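Local coordinates for protein 2-dehydropantoate 2-reductase (Enterococcus faecium, PDB 3WFI) that acts as a D-mandelate dehydrogenase of the ketopantoate reductase family, an oxidoreductase that uses NAD(H) through a Rossmann-fold domain, at residues M11-F15 with I74-T78; V26-G31 with L57-Q62; M18-N24 with L167-L172; S144-E148 with G171-H175. All coordinates share one frame; numbering follows the deposited sequence.

Overall arrangement
All four contacts lie in the Rossmann-type domain. Contacts 2 and 4 pair the two outermost strands of its eight-stranded sheet with their neighbours, their centres about 23 Å apart. Contacts 1 and 3 both use helix 10-21, the first packing its start on the end of strand 71-76 and Phe77 beyond it, the second its end on the turn at the end of helix 157-168. Phe15 CD2 of contact 1 lies 3.9 Å from CD1 of Leu172, shared by contacts 3 and 4; Val26 CG2 of contact 2 lies 3.8 Å from His20 N. The NAD(+) site receives Met11 from contact 1 and Asp30 from contact 2, while the side chains of Leu172 and Met11 stay about 7 Å apart.

Contact 1: M11-F15 with I74-T78; sequences MGSRF and IILFT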
# COMPACT_ATOMS: atom_id res chain seq x y z
N MET B 11 -19.93 4.06 30.29
CA MET B 11 -18.85 3.59 31.16
C MET B 11 -18.35 4.70 32.09
O MET B 11 -18.13 4.47 33.27
CB MET B 11 -17.68 3.03 30.35
CG MET B 11 -16.67 2.23 31.17
SD MET B 11 -17.33 0.73 31.95
CE MET B 11 -17.99 -0.12 30.51
N GLY B 12 -18.16 5.91 31.55
CA GLY B 12 -17.78 7.06 32.36
C GLY B 12 -18.80 7.34 33.46
O GLY B 12 -18.44 7.66 34.60
N SER B 13 -20.07 7.22 33.12
CA SER B 13 -21.14 7.40 34.09
C SER B 13 -21.10 6.32 35.18
O SER B 13 -21.35 6.61 36.34
CB SER B 13 -22.51 7.42 33.40
OG SER B 13 -22.66 8.60 32.62
N ARG B 14 -20.79 5.08 34.81
CA ARG B 14 -20.64 4.02 35.81
C ARG B 14 -19.53 4.41 36.78
O ARG B 14 -19.74 4.42 38.00
CB ARG B 14 -20.29 2.67 35.19
CG ARG B 14 -19.96 1.62 36.24
CD ARG B 14 -19.53 0.28 35.67
NE ARG B 14 -20.64 -0.58 35.26
CZ ARG B 14 -21.45 -1.28 36.08
NH1 ARG B 14 -21.34 -1.19 37.40
NH2 ARG B 14 -22.40 -2.05 35.56
N PHE B 15 -18.35 4.71 36.23
CA PHE B 15 -17.18 5.05 37.04
C PHE B 15 -17.46 6.27 37.92
O PHE B 15 -17.20 6.24 39.12
CB PHE B 15 -15.94 5.30 36.17
CG PHE B 15 -15.17 4.05 35.82
CD1 PHE B 15 -15.77 3.03 35.09
CD2 PHE B 15 -13.84 3.90 36.20
CE1 PHE B 15 -15.08 1.89 34.76
CE2 PHE B 15 -13.14 2.75 35.87
CZ PHE B 15 -13.76 1.75 35.14
N ILE B 74 -7.61 12.28 36.24
CA ILE B 74 -8.49 12.29 35.07
C ILE B 74 -8.59 10.85 34.57
O ILE B 74 -7.57 10.20 34.28
CB ILE B 74 -7.94 13.20 33.97
CG1 ILE B 74 -7.77 14.63 34.47
CG2 ILE B 74 -8.85 13.18 32.73
CD1 ILE B 74 -7.04 15.53 33.50
N ILE B 75 -9.81 10.35 34.45
CA ILE B 75 -10.06 9.05 33.81
C ILE B 75 -10.68 9.30 32.44
O ILE B 75 -11.74 9.93 32.33
CB ILE B 75 -10.98 8.14 34.65
CG1 ILE B 75 -10.52 8.13 36.11
CG2 ILE B 75 -11.00 6.72 34.09
CD1 ILE B 75 -11.38 7.27 37.02
N LEU B 76 -9.99 8.83 31.40
CA LEU B 76 -10.35 9.13 30.02
C LEU B 76 -11.23 8.05 29.43
O LEU B 76 -10.84 6.88 29.40
CB LEU B 76 -9.08 9.24 29.16
CG LEU B 76 -8.11 10.39 29.46
CD1 LEU B 76 -6.80 10.14 28.74
CD2 LEU B 76 -8.69 11.73 29.04
N PHE B 77 -12.41 8.46 28.94
CA PHE B 77 -13.33 7.60 28.19
C PHE B 77 -13.69 8.30 26.88
O PHE B 77 -14.87 8.49 26.59
CB PHE B 77 -14.63 7.36 28.98
CG PHE B 77 -14.44 6.60 30.25
CD1 PHE B 77 -14.37 5.22 30.24
CD2 PHE B 77 -14.29 7.27 31.46
CE1 PHE B 77 -14.17 4.51 31.41
CE2 PHE B 77 -14.10 6.56 32.64
CZ PHE B 77 -14.04 5.18 32.61
N THR B 78 -12.69 8.73 26.13
CA THR B 78 -12.91 9.47 24.89
C THR B 78 -12.27 8.69 23.74
O THR B 78 -11.12 8.27 23.85
CB THR B 78 -12.26 10.87 24.95
OG1 THR B 78 -12.90 11.67 25.94
CG2 THR B 78 -12.38 11.58 23.62
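Phe77, just past the end of strand 71-76, sets the face of its ring against Gly12 and its edge against Phe15 in the first turns of helix 10-21, which follows the glycine-rich loop of the Rossmann fold; Gly12 is consistent with the last glycine of a GxGxxG motif. The backbone contact is a CH-pi interaction: Gly12 CA sits 3.9 Å from the centroid of the Phe77 ring, 21° off its normal. At this distance the main chain itself covers one ring face. The aromatic contact is T-shaped. Phe77 presents its edge to the face of Phe15, with centroids 5.0 Å apart and planes at 65°, and CZ of Phe77 is the leading atom, 3.6 Å from Phe15 CG. On the strand, Ile75 adds a lighter apolar touch, its CD1 lying 4.3 Å from Phe15 CD2. Met11, part of the NAD(+) site, starts toward Phe77 and then turns off: with CG anti to the backbone N (chi1 -166°) and the chain bent twice beyond it, the thioether leads away from the ring; its side chain also comes near that of Ala131, likewise of that site. The closest approach of Met11 to the ring is by its methylene CG, 3.4 Å from Phe77 CE1.

Contact 2: V26-G31 with L57-Q62; sequences VLLIDG and LPIVLQ
Leu28 and Ile59 stand on one face of a parallel strand pair, Ile29 and Val60 on the other. The backbones run in step, their axes 4.8 Å apart at closest approach, and four N-H...O bonds join them: Leu28 N to Pro58 O, Val60 N to Leu28 O (160° at the hydrogen), Asp30 N to Val60 O and Gln62 N to Asp30 O. The last is the most bent, 135° at the hydrogen, where the pairing runs out.

On the first face, CG1 of Ile59 lies 3.8 Å from Leu28 CB. CG of Leu28 is anti to its carbonyl carbon (chi1 -58°), and its CD1 reaches back over Leu57 CB at 3.9 Å, the two side chains meeting at a slant. On the second face, Ile29 and Val60 lie side by side and point the same way, CG1 to CG2 at 4.0 Å. Leu27 instead meets Val60 nearly at a right angle, and its CD1 also touches Pro58 CB at 3.8 Å. CG2 of Ile29 is turned onto the stem of Gln62, 3.6 Å from its CB; NE2 of Gln62 is hydrogen-bonded to OD2 of Asp89.

Asp30 points away from strand 59-61. Its OD1 takes the N-H of Ala8 in the glycine-rich loop and its OD2 that of Trp32, which fixes the carboxylate. Such an acidic residue at the end of the second strand of a Rossmann fold commonly meets the adenosine ribose of NAD(+), consistent with the place of Asp30 in the NAD(+) site here.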
# COMPACT_ATOMS: atom_id res chain seq x y z
N VAL B 26 -16.30 14.06 42.28
CA VAL B 26 -16.28 13.73 40.86
C VAL B 26 -16.86 14.86 40.00
O VAL B 26 -17.86 15.48 40.34
CB VAL B 26 -17.09 12.45 40.58
CG1 VAL B 26 -17.09 12.14 39.09
CG2 VAL B 26 -16.52 11.27 41.37
N LEU B 27 -16.18 15.14 38.90
CA LEU B 27 -16.69 16.03 37.87
C LEU B 27 -16.82 15.25 36.56
O LEU B 27 -15.84 14.67 36.07
CB LEU B 27 -15.74 17.22 37.67
CG LEU B 27 -16.08 18.19 36.53
CD1 LEU B 27 -17.34 18.98 36.83
CD2 LEU B 27 -14.90 19.12 36.25
N LEU B 28 -18.03 15.23 36.01
CA LEU B 28 -18.27 14.64 34.71
C LEU B 28 -18.03 15.70 33.64
O LEU B 28 -18.37 16.86 33.81
CB LEU B 28 -19.70 14.11 34.60
CG LEU B 28 -20.13 13.05 35.63
CD1 LEU B 28 -21.56 12.63 35.37
CD2 LEU B 28 -19.21 11.83 35.62
N ILE B 29 -17.41 15.29 32.54
CA ILE B 29 -17.16 16.17 31.41
C ILE B 29 -17.60 15.46 30.14
O ILE B 29 -17.19 14.32 29.89
CB ILE B 29 -15.67 16.56 31.30
CG1 ILE B 29 -15.16 17.12 32.62
CG2 ILE B 29 -15.46 17.60 30.19
CD1 ILE B 29 -13.65 17.18 32.73
N ASP B 30 -18.44 16.12 29.36
CA ASP B 30 -19.02 15.50 28.16
C ASP B 30 -19.35 16.53 27.09
O ASP B 30 -19.57 17.71 27.39
CB ASP B 30 -20.27 14.73 28.54
CG ASP B 30 -20.62 13.66 27.52
OD1 ASP B 30 -20.05 12.56 27.60
OD2 ASP B 30 -21.46 13.94 26.64
N GLY B 31 -19.37 16.08 25.84
CA GLY B 31 -19.67 16.95 24.70
C GLY B 31 -21.11 16.93 24.24
O GLY B 31 -21.50 17.75 23.41
N LEU B 57 -24.29 14.78 40.30
CA LEU B 57 -22.87 14.84 39.95
C LEU B 57 -22.62 16.16 39.25
O LEU B 57 -23.37 16.52 38.34
CB LEU B 57 -22.48 13.69 39.03
CG LEU B 57 -22.10 12.33 39.61
CD1 LEU B 57 -22.23 12.24 41.12
CD2 LEU B 57 -22.85 11.19 38.95
N PRO B 58 -21.58 16.89 39.68
CA PRO B 58 -21.15 18.03 38.90
C PRO B 58 -20.84 17.62 37.45
O PRO B 58 -20.23 16.59 37.21
CB PRO B 58 -19.87 18.47 39.62
CG PRO B 58 -20.00 17.96 41.00
CD PRO B 58 -20.82 16.72 40.93
N ILE B 59 -21.31 18.40 36.49
CA ILE B 59 -21.03 18.11 35.09
C ILE B 59 -20.88 19.40 34.32
O ILE B 59 -21.61 20.37 34.56
CB ILE B 59 -22.13 17.22 34.45
CG1 ILE B 59 -21.76 16.86 33.01
CG2 ILE B 59 -23.48 17.93 34.47
CD1 ILE B 59 -22.49 15.64 32.47
N VAL B 60 -19.91 19.40 33.41
CA VAL B 60 -19.70 20.54 32.53
C VAL B 60 -19.54 20.07 31.08
O VAL B 60 -18.99 18.99 30.82
CB VAL B 60 -18.46 21.35 32.95
CG1 VAL B 60 -18.78 22.19 34.17
CG2 VAL B 60 -17.27 20.44 33.23
N LEU B 61 -20.05 20.88 30.16
CA LEU B 61 -19.69 20.77 28.75
C LEU B 61 -18.17 20.87 28.65
O LEU B 61 -17.56 21.69 29.32
CB LEU B 61 -20.30 21.90 27.90
CG LEU B 61 -21.32 21.57 26.80
CD1 LEU B 61 -21.64 22.84 26.03
CD2 LEU B 61 -20.81 20.48 25.87
N GLN B 62 -17.58 20.07 27.78
CA GLN B 62 -16.12 19.98 27.73
C GLN B 62 -15.39 21.30 27.43
O GLN B 62 -14.29 21.53 27.91
CB GLN B 62 -15.68 18.85 26.80
CG GLN B 62 -15.42 19.22 25.36
CD GLN B 62 -15.01 18.01 24.54
OE1 GLN B 62 -15.66 16.98 24.58
NE2 GLN B 62 -13.91 18.13 23.81

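Contact 3: M18-N24 with L167-L172; sequences MLHQSGN and LSESGL
Leu19 and Ser170 bring their CA atoms to 5.2 Å where two helices of the Rossmann-type domain run out: helix 10-21 closes in a Schellman motif, with Gly23 at positive phi, and around the end of helix 157-168 the chain makes a type I turn from Ser168 to Gly171. The more buried part is largely apolar. Met18 comes in obliquely to Leu172, SD to CD2 at 3.7 Å, and the bend at its last torsion (chi3 76°) carries the methyl to the turn, CE to Gly171 O at 3.4 Å. Leu19 crosses Leu172 at about a right angle and touches it lightly, CG to CD1 at 4.1 Å. Its CD2 branch faces the Ser170 hydroxyl and Leu167. Beyond Leu19, Ile3 of strand 2-6 continues this packing into the sheet. Toward solvent the contact turns polar. Ser22 is set against Ser170, its CB 3.2 Å from Ser170 OG, and a water bridges the two segments close by. That water donates to two backbone oxygens, one from each side, Met18 O at 2.7 Å and Ser170 O at 2.9 Å, and accepts from the Ser22 hydroxyl, its distance to OG being 2.6 Å.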
# COMPACT_ATOMS: atom_id res chain seq x y z
N MET B 18 -19.99 5.27 40.75
CA MET B 18 -19.41 4.40 41.75
C MET B 18 -18.37 5.16 42.59
O MET B 18 -18.37 5.05 43.82
CB MET B 18 -18.81 3.16 41.10
CG MET B 18 -19.88 2.25 40.53
SD MET B 18 -19.24 0.86 39.60
CE MET B 18 -18.68 -0.23 40.91
N LEU B 19 -17.54 5.96 41.94
CA LEU B 19 -16.56 6.79 42.65
C LEU B 19 -17.19 7.81 43.58
O LEU B 19 -16.68 8.07 44.68
CB LEU B 19 -15.64 7.50 41.64
CG LEU B 19 -14.63 6.57 40.98
CD1 LEU B 19 -14.06 7.21 39.72
CD2 LEU B 19 -13.51 6.21 41.96
N HIS B 20 -18.27 8.42 43.13
CA HIS B 20 -19.03 9.38 43.92
C HIS B 20 -19.61 8.73 45.17
O HIS B 20 -19.44 9.25 46.28
CB HIS B 20 -20.16 9.96 43.08
CG HIS B 20 -21.15 10.73 43.88
ND1 HIS B 20 -22.37 10.20 44.25
CD2 HIS B 20 -21.11 11.97 44.41
CE1 HIS B 20 -23.04 11.09 44.96
NE2 HIS B 20 -22.29 12.18 45.07
N GLN B 21 -20.27 7.59 44.99
CA GLN B 21 -20.90 6.87 46.10
C GLN B 21 -19.96 6.61 47.27
O GLN B 21 -20.40 6.59 48.42
CB GLN B 21 -21.48 5.52 45.65
CG GLN B 21 -22.74 5.53 44.80
CD GLN B 21 -23.17 4.12 44.47
OE1 GLN B 21 -22.80 3.57 43.44
NE2 GLN B 21 -23.93 3.50 45.38
N SER B 22 -18.68 6.38 46.98
CA SER B 22 -17.68 6.04 48.00
C SER B 22 -17.00 7.27 48.62
O SER B 22 -16.06 7.12 49.42
CB SER B 22 -16.63 5.11 47.41
OG SER B 22 -17.25 3.92 46.92
N GLY B 23 -17.44 8.47 48.25
CA GLY B 23 -16.99 9.69 48.90
C GLY B 23 -15.98 10.51 48.13
O GLY B 23 -15.40 11.46 48.66
N ASN B 24 -15.75 10.16 46.86
CA ASN B 24 -14.86 10.95 46.02
C ASN B 24 -15.60 12.16 45.49
O ASN B 24 -16.82 12.14 45.39
CB ASN B 24 -14.30 10.12 44.87
CG ASN B 24 -13.39 9.02 45.35
OD1 ASN B 24 -13.72 7.83 45.31
ND2 ASN B 24 -12.22 9.42 45.84
N LEU B 167 -9.46 2.86 43.35
CA LEU B 167 -10.61 2.52 42.51
C LEU B 167 -11.37 1.34 43.11
O LEU B 167 -12.60 1.31 43.07
CB LEU B 167 -10.20 2.18 41.08
CG LEU B 167 -9.93 3.23 39.99
CD1 LEU B 167 -9.99 4.66 40.48
CD2 LEU B 167 -8.64 2.97 39.23
N SER B 168 -10.64 0.37 43.67
CA SER B 168 -11.27 -0.79 44.32
C SER B 168 -12.10 -0.42 45.56
O SER B 168 -13.07 -1.11 45.87
CB SER B 168 -10.23 -1.84 44.69
OG SER B 168 -9.74 -2.49 43.52
N GLU B 169 -11.74 0.67 46.23
CA GLU B 169 -12.53 1.16 47.34
C GLU B 169 -13.92 1.59 46.91
O GLU B 169 -14.82 1.65 47.73
CB GLU B 169 -11.82 2.33 48.04
CG GLU B 169 -10.63 1.89 48.86
CD GLU B 169 -9.79 3.05 49.34
OE1 GLU B 169 -10.30 4.20 49.36
OE2 GLU B 169 -8.62 2.82 49.69
N SER B 170 -14.08 1.91 45.62
CA SER B 170 -15.36 2.30 45.07
C SER B 170 -16.08 1.15 44.37
O SER B 170 -17.08 1.36 43.69
CB SER B 170 -15.19 3.50 44.14
OG SER B 170 -14.68 4.62 44.86
N GLY B 171 -15.58 -0.08 44.55
CA GLY B 171 -16.23 -1.28 44.06
C GLY B 171 -15.88 -1.64 42.63
O GLY B 171 -16.51 -2.52 42.04
N LEU B 172 -14.87 -0.97 42.07
CA LEU B 172 -14.51 -1.14 40.67
C LEU B 172 -13.61 -2.35 40.42
O LEU B 172 -13.33 -2.68 39.27
CB LEU B 172 -13.84 0.13 40.13
CG LEU B 172 -14.77 1.32 39.98
CD1 LEU B 172 -13.98 2.63 39.91
CD2 LEU B 172 -15.68 1.15 38.76
O HOH W 1 -18.97 2.88 45.29

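Contact 4: S144-E148 with G171-H175; sequences SGSVE and GLNAH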
# COMPACT_ATOMS: atom_id res chain seq x y z
N SER B 144 -21.29 -7.61 37.05
CA SER B 144 -19.98 -7.44 37.64
C SER B 144 -18.98 -6.99 36.56
O SER B 144 -19.33 -6.67 35.41
CB SER B 144 -19.56 -8.75 38.35
OG SER B 144 -19.27 -9.80 37.44
N GLY B 145 -17.73 -6.90 36.98
CA GLY B 145 -16.66 -6.44 36.12
C GLY B 145 -15.35 -6.29 36.86
O GLY B 145 -15.22 -6.72 38.00
N SER B 146 -14.38 -5.69 36.19
CA SER B 146 -13.06 -5.45 36.78
C SER B 146 -12.27 -4.43 35.97
O SER B 146 -12.66 -4.05 34.86
CB SER B 146 -12.26 -6.75 36.83
OG SER B 146 -11.90 -7.16 35.52
N VAL B 147 -11.16 -3.99 36.55
CA VAL B 147 -10.24 -3.08 35.89
C VAL B 147 -8.82 -3.58 36.11
O VAL B 147 -8.47 -4.01 37.21
CB VAL B 147 -10.37 -1.63 36.44
CG1 VAL B 147 -9.36 -0.70 35.77
CG2 VAL B 147 -11.79 -1.11 36.27
N GLU B 148 -8.01 -3.51 35.06
CA GLU B 148 -6.59 -3.81 35.15
C GLU B 148 -5.85 -2.60 34.60
O GLU B 148 -6.25 -2.04 33.58
CB GLU B 148 -6.22 -5.06 34.35
CG GLU B 148 -6.91 -6.32 34.84
CD GLU B 148 -6.38 -7.58 34.18
OE1 GLU B 148 -5.71 -7.48 33.13
OE2 GLU B 148 -6.64 -8.68 34.71
N GLY B 171 -15.58 -0.08 44.55
CA GLY B 171 -16.23 -1.28 44.06
C GLY B 171 -15.88 -1.64 42.63
O GLY B 171 -16.51 -2.52 42.04
N LEU B 172 -14.87 -0.97 42.07
CA LEU B 172 -14.51 -1.14 40.67
C LEU B 172 -13.61 -2.35 40.42
O LEU B 172 -13.33 -2.68 39.27
CB LEU B 172 -13.84 0.13 40.13
CG LEU B 172 -14.77 1.32 39.98
CD1 LEU B 172 -13.98 2.63 39.91
CD2 LEU B 172 -15.68 1.15 38.76
N ASN B 173 -13.16 -3.01 41.49
CA ASN B 173 -12.42 -4.26 41.36
C ASN B 173 -11.19 -4.10 40.45
O ASN B 173 -11.01 -4.82 39.47
CB ASN B 173 -13.35 -5.37 40.84
CG ASN B 173 -12.72 -6.75 40.88
OD1 ASN B 173 -11.78 -6.99 41.63
ND2 ASN B 173 -13.26 -7.66 40.08
N ALA B 174 -10.36 -3.12 40.81
CA ALA B 174 -9.20 -2.74 40.01
C ALA B 174 -7.95 -3.46 40.49
O ALA B 174 -7.80 -3.70 41.69
CB ALA B 174 -9.00 -1.23 40.06
N HIS B 175 -7.05 -3.77 39.56
CA HIS B 175 -5.79 -4.43 39.89
C HIS B 175 -4.65 -3.95 39.02
O HIS B 175 -4.84 -3.63 37.85
CB HIS B 175 -5.91 -5.95 39.71
CG HIS B 175 -7.06 -6.55 40.45
ND1 HIS B 175 -8.21 -6.94 39.82
CD2 HIS B 175 -7.23 -6.81 41.77
CE1 HIS B 175 -9.05 -7.44 40.72
NE2 HIS B 175 -8.48 -7.36 41.91
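Val147 and Ala174 form the packed heart of a parallel strand pair at one edge of the sheet, whose two strands, 147-151 and 174-176, are linked through helix 157-168 as a beta-alpha-beta unit. Their CB atoms are 3.9 Å apart on the face that looks to helices 10-21 and 157-168. There Leu167 covers Ala174, and Phe15 packs on Val147 through its CZ. Backbone bonds hold the register: Val147 N gives to Asn173 O at 3.0 Å, and His175 N gives to Val147 O at 2.8 Å, with a bent N-H...O angle of 140°. The opposite face is looser. Glu148 and His175, paired in register, both project there, yet their ionisable atoms, Glu148 OE2 and His175 ND1, stay 5.6 Å apart, so no salt bridge forms; what joins them is backbone, a CA-H...O contact from Glu148 CA to His175 O. Asn173 also lies toward this more open side. Its left-handed backbone conformation comes just before strand 174-176, and CG anti to the backbone N (chi1 -171°) carries the amide over to Gly145. ND2 of Asn173 donates to Gly145 O at 3.0 Å, nearly straight at 166° and in the carbonyl plane.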